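Local structure of probable branched-chain amino acid ABC transporter, amino acid binding protein (Thermus thermophilus, 3LKB) at residues V8-S13 / A295-A300; K36-R41 / V47-V52. The protein binds valine and probably captures branched-chain amino acids for delivery to an ABC import complex in the cell membrane. The protein carries 2 engineered substitutions. One frame throughout, in Å; residues are numbered along the deposited sequence.

Contact 1: V8-S13 / A295-A300; sequences VTLFWS and AIAVEA. Engineered in segment 295-300: Ala295 (natural residue Ser).
Leu10, in the middle of strand 8-13, projects its isobutyl group toward helix 295-300 and meets Ala297 and Val298, one with each of its methyl branches. Just before it, Val8 and Thr9 fix the strand in its sheet: the backbone of Val8 bonds to that of Val48 and Asn50, and Thr9 turns to the other face, where its OG1 pairs with ND2 of Asn50. On the strand side Leu10 alone makes the contact. Its CG stands opposite the backbone N (chi1 -155°), and the second torsion (chi2 52°) extends CD2 outward while folding CD1 back. CD2 ends 3.8 Å from CG2 of Val298, the branch of that valine that lies beside its own backbone N, and the two side chains cross at about a right angle. CD1 instead approaches the single methyl of Ala297, at 4.1 Å from its CB. Ala297 is also the nearest residue by backbone, its CA 8.1 Å from CA of Leu10. Past this point Phe11 turns to the opposite face, against Phe66 and Ala70 of helix 60-72, whereas Trp12 comes back to the face of Leu10 and meets the ring of Tyr27. Helix 21-41 shares that face, its Cys35 touching Leu10 and its Tyr34 touching Val298. In the two-lobed fold of periplasmic binding proteins of the leucine-binding family, helix 285-308 thus brings a late part of the chain back to the sheet of the first strand. About 95 Å² is buried, all between methyl-bearing groups; with neither charge nor polar pairing between the segments, van der Waals fit and the exclusion of water hold helix to strand here.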
loop_
_atom_site.group_PDB
_atom_site.type_symbol
_atom_site.label_atom_id
_atom_site.label_comp_id
_atom_site.label_asym_id
_atom_site.label_seq_id
_atom_site.Cartn_x
_atom_site.Cartn_y
_atom_site.Cartn_z
ATOM N N VAL A 8 -25.086 3.581 -11.899
ATOM C CA VAL A 8 -23.955 3.797 -12.781
ATOM C C VAL A 8 -22.586 3.459 -12.101
ATOM O O VAL A 8 -22.257 3.944 -10.994
ATOM C CB VAL A 8 -23.942 5.237 -13.373
ATOM C CG1 VAL A 8 -22.589 5.536 -14.043
ATOM C CG2 VAL A 8 -25.102 5.441 -14.359
ATOM N N THR A 9 -21.811 2.618 -12.784
ATOM C CA THR A 9 -20.539 2.188 -12.284
ATOM C C THR A 9 -19.369 3.061 -12.690
ATOM O O THR A 9 -19.133 3.378 -13.875
ATOM C CB THR A 9 -20.267 0.757 -12.596
ATOM O OG1 THR A 9 -21.244 -0.036 -11.892
ATOM C CG2 THR A 9 -18.849 0.387 -12.081
ATOM N N LEU A 10 -18.658 3.472 -11.650
ATOM C CA LEU A 10 -17.475 4.264 -11.797
ATOM C C LEU A 10 -16.355 3.295 -11.447
ATOM O O LEU A 10 -16.266 2.845 -10.321
ATOM C CB LEU A 10 -17.537 5.431 -10.828
ATOM C CG LEU A 10 -16.700 6.619 -11.296
ATOM C CD1 LEU A 10 -17.100 6.952 -12.715
ATOM C CD2 LEU A 10 -16.926 7.794 -10.402
ATOM N N PHE A 11 -15.543 2.934 -12.437
ATOM C CA PHE A 11 -14.573 1.879 -12.259
ATOM C C PHE A 11 -13.139 2.389 -12.463
ATOM O O PHE A 11 -12.817 3.028 -13.454
ATOM C CB PHE A 11 -14.941 0.682 -13.155
ATOM C CG PHE A 11 -13.790 -0.251 -13.481
ATOM C CD1 PHE A 11 -13.480 -1.332 -12.646
ATOM C CD2 PHE A 11 -13.038 -0.070 -14.634
ATOM C CE1 PHE A 11 -12.446 -2.218 -12.966
ATOM C CE2 PHE A 11 -12.023 -0.934 -14.965
ATOM C CZ PHE A 11 -11.722 -2.025 -14.110
ATOM N N TRP A 12 -12.281 2.135 -11.489
ATOM C CA TRP A 12 -10.860 2.441 -11.616
ATOM C C TRP A 12 -10.117 1.168 -11.350
ATOM O O TRP A 12 -10.526 0.357 -10.491
ATOM C CB TRP A 12 -10.476 3.485 -10.582
ATOM C CG TRP A 12 -9.014 3.818 -10.503
ATOM C CD1 TRP A 12 -8.361 4.699 -11.272
ATOM C CD2 TRP A 12 -8.025 3.251 -9.601
ATOM N NE1 TRP A 12 -7.027 4.751 -10.918
ATOM C CE2 TRP A 12 -6.792 3.876 -9.898
ATOM C CE3 TRP A 12 -8.064 2.261 -8.612
ATOM C CZ2 TRP A 12 -5.617 3.592 -9.219
ATOM C CZ3 TRP A 12 -6.886 1.956 -7.931
ATOM C CH2 TRP A 12 -5.676 2.639 -8.233
ATOM N N SER A 13 -9.060 0.950 -12.115
ATOM C CA SER A 13 -8.158 -0.191 -11.865
ATOM C C SER A 13 -6.741 0.347 -11.839
ATOM O O SER A 13 -6.321 0.988 -12.781
ATOM C CB SER A 13 -8.307 -1.260 -12.964
ATOM O OG SER A 13 -7.209 -2.153 -12.985
ATOM N N ALA A 295 -13.578 13.504 -10.641
ATOM C CA ALA A 295 -14.385 14.716 -10.870
ATOM C C ALA A 295 -14.691 14.935 -12.351
ATOM O O ALA A 295 -15.821 15.261 -12.695
ATOM C CB ALA A 295 -13.700 15.954 -10.279
ATOM N N ILE A 296 -13.705 14.725 -13.228
ATOM C CA ILE A 296 -13.938 14.863 -14.659
ATOM C C ILE A 296 -15.034 13.879 -15.108
ATOM O O ILE A 296 -16.024 14.306 -15.747
ATOM C CB ILE A 296 -12.659 14.743 -15.500
ATOM C CG1 ILE A 296 -11.687 15.855 -15.108
ATOM C CG2 ILE A 296 -12.993 14.812 -17.040
ATOM C CD1 ILE A 296 -10.347 15.892 -15.868
ATOM N N ALA A 297 -14.882 12.605 -14.710
ATOM C CA ALA A 297 -15.829 11.515 -15.022
ATOM C C ALA A 297 -17.193 11.852 -14.498
ATOM O O ALA A 297 -18.158 11.824 -15.232
ATOM C CB ALA A 297 -15.363 10.195 -14.428
ATOM N N VAL A 298 -17.279 12.186 -13.223
ATOM C CA VAL A 298 -18.552 12.529 -12.683
ATOM C C VAL A 298 -19.114 13.785 -13.394
ATOM O O VAL A 298 -20.312 13.864 -13.701
ATOM C CB VAL A 298 -18.514 12.686 -11.154
ATOM C CG1 VAL A 298 -19.862 13.290 -10.645
ATOM C CG2 VAL A 298 -18.199 11.340 -10.520
ATOM N N GLU A 299 -18.292 14.762 -13.704
ATOM C CA GLU A 299 -18.908 15.901 -14.424
ATOM C C GLU A 299 -19.389 15.545 -15.844
ATOM O O GLU A 299 -20.368 16.078 -16.310
ATOM C CB GLU A 299 -18.000 17.139 -14.392
ATOM C CG GLU A 299 -18.414 18.323 -15.324
ATOM C CD GLU A 299 -19.617 19.118 -14.832
ATOM O OE1 GLU A 299 -20.146 18.761 -13.768
ATOM O OE2 GLU A 299 -20.037 20.109 -15.506
ATOM N N ALA A 300 -18.715 14.648 -16.546
ATOM C CA ALA A 300 -19.180 14.296 -17.891
ATOM C C ALA A 300 -20.462 13.451 -17.835
ATOM O O ALA A 300 -21.335 13.629 -18.699
ATOM C CB ALA A 300 -18.121 13.579 -18.661
#

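Contact 2: K36-R41 / V47-V52; sequences KWANER and VVFNCV
Asn39 grips the backbone of Phe49 with both ends of its carboxamide. Its OD1 accepts the N-H of Phe49 at 2.7 Å (161° at the hydrogen), and its ND2 gives a hydrogen to Phe49 O at 2.9 Å (166°). Both donors lie in the carbonyl plane of their acceptor, on a lone pair. Because one end must accept and the other donate, the pair fixes both the rotation of the amide and which end is oxygen. With CG beside the backbone N (chi1 -76°), the asparagine reaches across from the helix flank to the strand. Next to this pair, Ala38 CB rests obliquely against the Phe49 ring, 3.9 Å from both CD2 and CE2, while OD1 of Asn39 lies at the ring's edge, 3.8 Å from CD2. The segments belong to a beta-alpha-beta unit, strand 6-14, helix 21-41 and strand 47-55, in which the helix runs back nearly antiparallel to the strand that follows it. Val48 and Asn50 spend their backbone bonds on strand 6-14; the intervening Phe49 has its N-H and C=O on the other side, where the Asn39 amide bonds to both. One face of the Phe49 ring is backed by Val47 CG1, 4.0 Å above the ring plane and over its centre. Farther out, Val44 of the connecting loop and Cys35, about one turn earlier in the helix, also touch the Phe49 side chain.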
loop_
_atom_site.group_PDB
_atom_site.type_symbol
_atom_site.label_atom_id
_atom_site.label_comp_id
_atom_site.label_asym_id
_atom_site.label_seq_id
_atom_site.Cartn_x
_atom_site.Cartn_y
_atom_site.Cartn_z
ATOM N N LYS A 36 -18.054 8.548 -3.553
ATOM C CA LYS A 36 -18.824 8.446 -2.320
ATOM C C LYS A 36 -19.519 9.761 -2.045
ATOM O O LYS A 36 -20.704 9.815 -1.724
ATOM C CB LYS A 36 -17.882 8.129 -1.166
ATOM C CG LYS A 36 -18.530 7.328 -0.051
ATOM C CD LYS A 36 -17.717 6.095 0.309
ATOM C CE LYS A 36 -17.859 5.016 -0.749
ATOM N NZ LYS A 36 -17.119 3.774 -0.370
ATOM N N TRP A 37 -18.739 10.861 -2.158
ATOM C CA TRP A 37 -19.247 12.231 -2.060
ATOM C C TRP A 37 -20.287 12.586 -3.153
ATOM O O TRP A 37 -21.271 13.228 -2.867
ATOM C CB TRP A 37 -18.086 13.242 -2.055
ATOM C CG TRP A 37 -18.436 14.635 -1.596
ATOM C CD1 TRP A 37 -18.568 15.071 -0.291
ATOM C CD2 TRP A 37 -18.620 15.787 -2.413
ATOM N NE1 TRP A 37 -18.840 16.429 -0.256
ATOM C CE2 TRP A 37 -18.889 16.885 -1.549
ATOM C CE3 TRP A 37 -18.601 16.003 -3.791
ATOM C CZ2 TRP A 37 -19.163 18.172 -2.029
ATOM C CZ3 TRP A 37 -18.862 17.314 -4.281
ATOM C CH2 TRP A 37 -19.143 18.376 -3.398
ATOM N N ALA A 38 -20.089 12.137 -4.390
ATOM C CA ALA A 38 -21.131 12.302 -5.421
ATOM C C ALA A 38 -22.494 11.779 -4.957
ATOM O O ALA A 38 -23.508 12.437 -5.154
ATOM C CB ALA A 38 -20.723 11.638 -6.727
ATOM N N ASN A 39 -22.502 10.611 -4.335
ATOM C CA ASN A 39 -23.742 9.982 -3.842
ATOM C C ASN A 39 -24.399 10.761 -2.688
ATOM O O ASN A 39 -25.620 10.979 -2.716
ATOM C CB ASN A 39 -23.523 8.491 -3.461
ATOM C CG ASN A 39 -23.437 7.561 -4.683
ATOM O OD1 ASN A 39 -23.995 7.839 -5.756
ATOM N ND2 ASN A 39 -22.734 6.458 -4.527
ATOM N N GLU A 40 -23.584 11.168 -1.695
ATOM C CA GLU A 40 -24.047 11.934 -0.528
ATOM C C GLU A 40 -24.606 13.315 -0.912
ATOM O O GLU A 40 -25.548 13.775 -0.310
ATOM C CB GLU A 40 -22.925 12.151 0.512
ATOM C CG GLU A 40 -21.986 10.981 0.771
ATOM C CD GLU A 40 -22.039 10.437 2.214
ATOM O OE1 GLU A 40 -22.563 11.181 3.111
ATOM O OE2 GLU A 40 -21.530 9.287 2.436
ATOM N N ARG A 41 -24.003 13.983 -1.883
ATOM C CA ARG A 41 -24.439 15.310 -2.274
ATOM C C ARG A 41 -25.359 15.294 -3.479
ATOM O O ARG A 41 -25.776 16.338 -3.948
ATOM C CB ARG A 41 -23.228 16.165 -2.604
ATOM C CG ARG A 41 -22.095 16.029 -1.606
ATOM C CD ARG A 41 -22.321 16.839 -0.301
ATOM N NE ARG A 41 -22.954 18.135 -0.543
ATOM C CZ ARG A 41 -24.034 18.568 0.110
ATOM N NH1 ARG A 41 -24.593 17.814 1.062
ATOM N NH2 ARG A 41 -24.548 19.761 -0.187
ATOM N N VAL A 47 -29.001 9.429 -10.235
ATOM C CA VAL A 47 -27.969 8.421 -10.455
ATOM C C VAL A 47 -27.312 8.009 -9.140
ATOM O O VAL A 47 -26.820 8.855 -8.389
ATOM C CB VAL A 47 -26.884 8.964 -11.394
ATOM C CG1 VAL A 47 -25.666 8.034 -11.430
ATOM C CG2 VAL A 47 -27.427 9.161 -12.757
ATOM N N VAL A 48 -27.300 6.725 -8.823
ATOM C CA VAL A 48 -26.401 6.315 -7.724
ATOM C C VAL A 48 -25.164 5.651 -8.302
ATOM O O VAL A 48 -25.268 4.770 -9.165
ATOM C CB VAL A 48 -27.101 5.548 -6.538
ATOM C CG1 VAL A 48 -28.594 5.774 -6.570
ATOM C CG2 VAL A 48 -26.822 4.063 -6.551
ATOM N N PHE A 49 -23.996 6.144 -7.901
ATOM C CA PHE A 49 -22.757 5.562 -8.386
ATOM C C PHE A 49 -22.431 4.292 -7.618
ATOM O O PHE A 49 -22.433 4.264 -6.390
ATOM C CB PHE A 49 -21.579 6.546 -8.370
ATOM C CG PHE A 49 -21.725 7.684 -9.366
ATOM C CD1 PHE A 49 -21.349 7.522 -10.699
ATOM C CD2 PHE A 49 -22.258 8.904 -8.969
ATOM C CE1 PHE A 49 -21.491 8.559 -11.614
ATOM C CE2 PHE A 49 -22.410 9.959 -9.877
ATOM C CZ PHE A 49 -22.031 9.796 -11.196
ATOM N N ASN A 50 -22.209 3.235 -8.375
ATOM C CA ASN A 50 -21.572 2.056 -7.875
ATOM C C ASN A 50 -20.031 2.223 -8.073
ATOM O O ASN A 50 -19.494 2.325 -9.196
ATOM C CB ASN A 50 -22.136 0.852 -8.632
ATOM C CG ASN A 50 -21.514 -0.429 -8.212
ATOM O OD1 ASN A 50 -21.331 -0.640 -7.033
ATOM N ND2 ASN A 50 -21.173 -1.305 -9.176
ATOM N N CYS A 51 -19.333 2.289 -6.958
ATOM C CA CYS A 51 -17.924 2.611 -6.973
ATOM C C CYS A 51 -17.066 1.355 -6.984
ATOM O O CYS A 51 -17.033 0.645 -6.015
ATOM C CB CYS A 51 -17.563 3.388 -5.737
ATOM S SG CYS A 51 -15.773 3.715 -5.808
ATOM N N VAL A 52 -16.388 1.080 -8.085
ATOM C CA VAL A 52 -15.574 -0.086 -8.160
ATOM C C VAL A 52 -14.108 0.298 -8.357
ATOM O O VAL A 52 -13.720 0.846 -9.397
ATOM C CB VAL A 52 -16.073 -1.041 -9.215
ATOM C CG1 VAL A 52 -15.160 -2.234 -9.291
ATOM C CG2 VAL A 52 -17.537 -1.444 -8.886
#

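The two contacts lie about 10 Å apart, centre to centre, and share one sheet: Leu10 N meets Asn50 O at 2.8 Å, a probable hydrogen bond joining the strands of both. Contact 2, nested within the long chain loop that contact 1 closes, ties a helix to the strand next in sequence; contact 1 joins the first strand to a helical segment 282 residues further on. Contact 1 is wholly buried and apolar. Contact 2 lies farther from the chain's centre, about 23 Å against 16 Å, with partly exposed Asn39 adding polar bonds to backbone beside the buried Phe49 ring and Ala38. Helix 21-41 takes part in contact 2 and flanks contact 1.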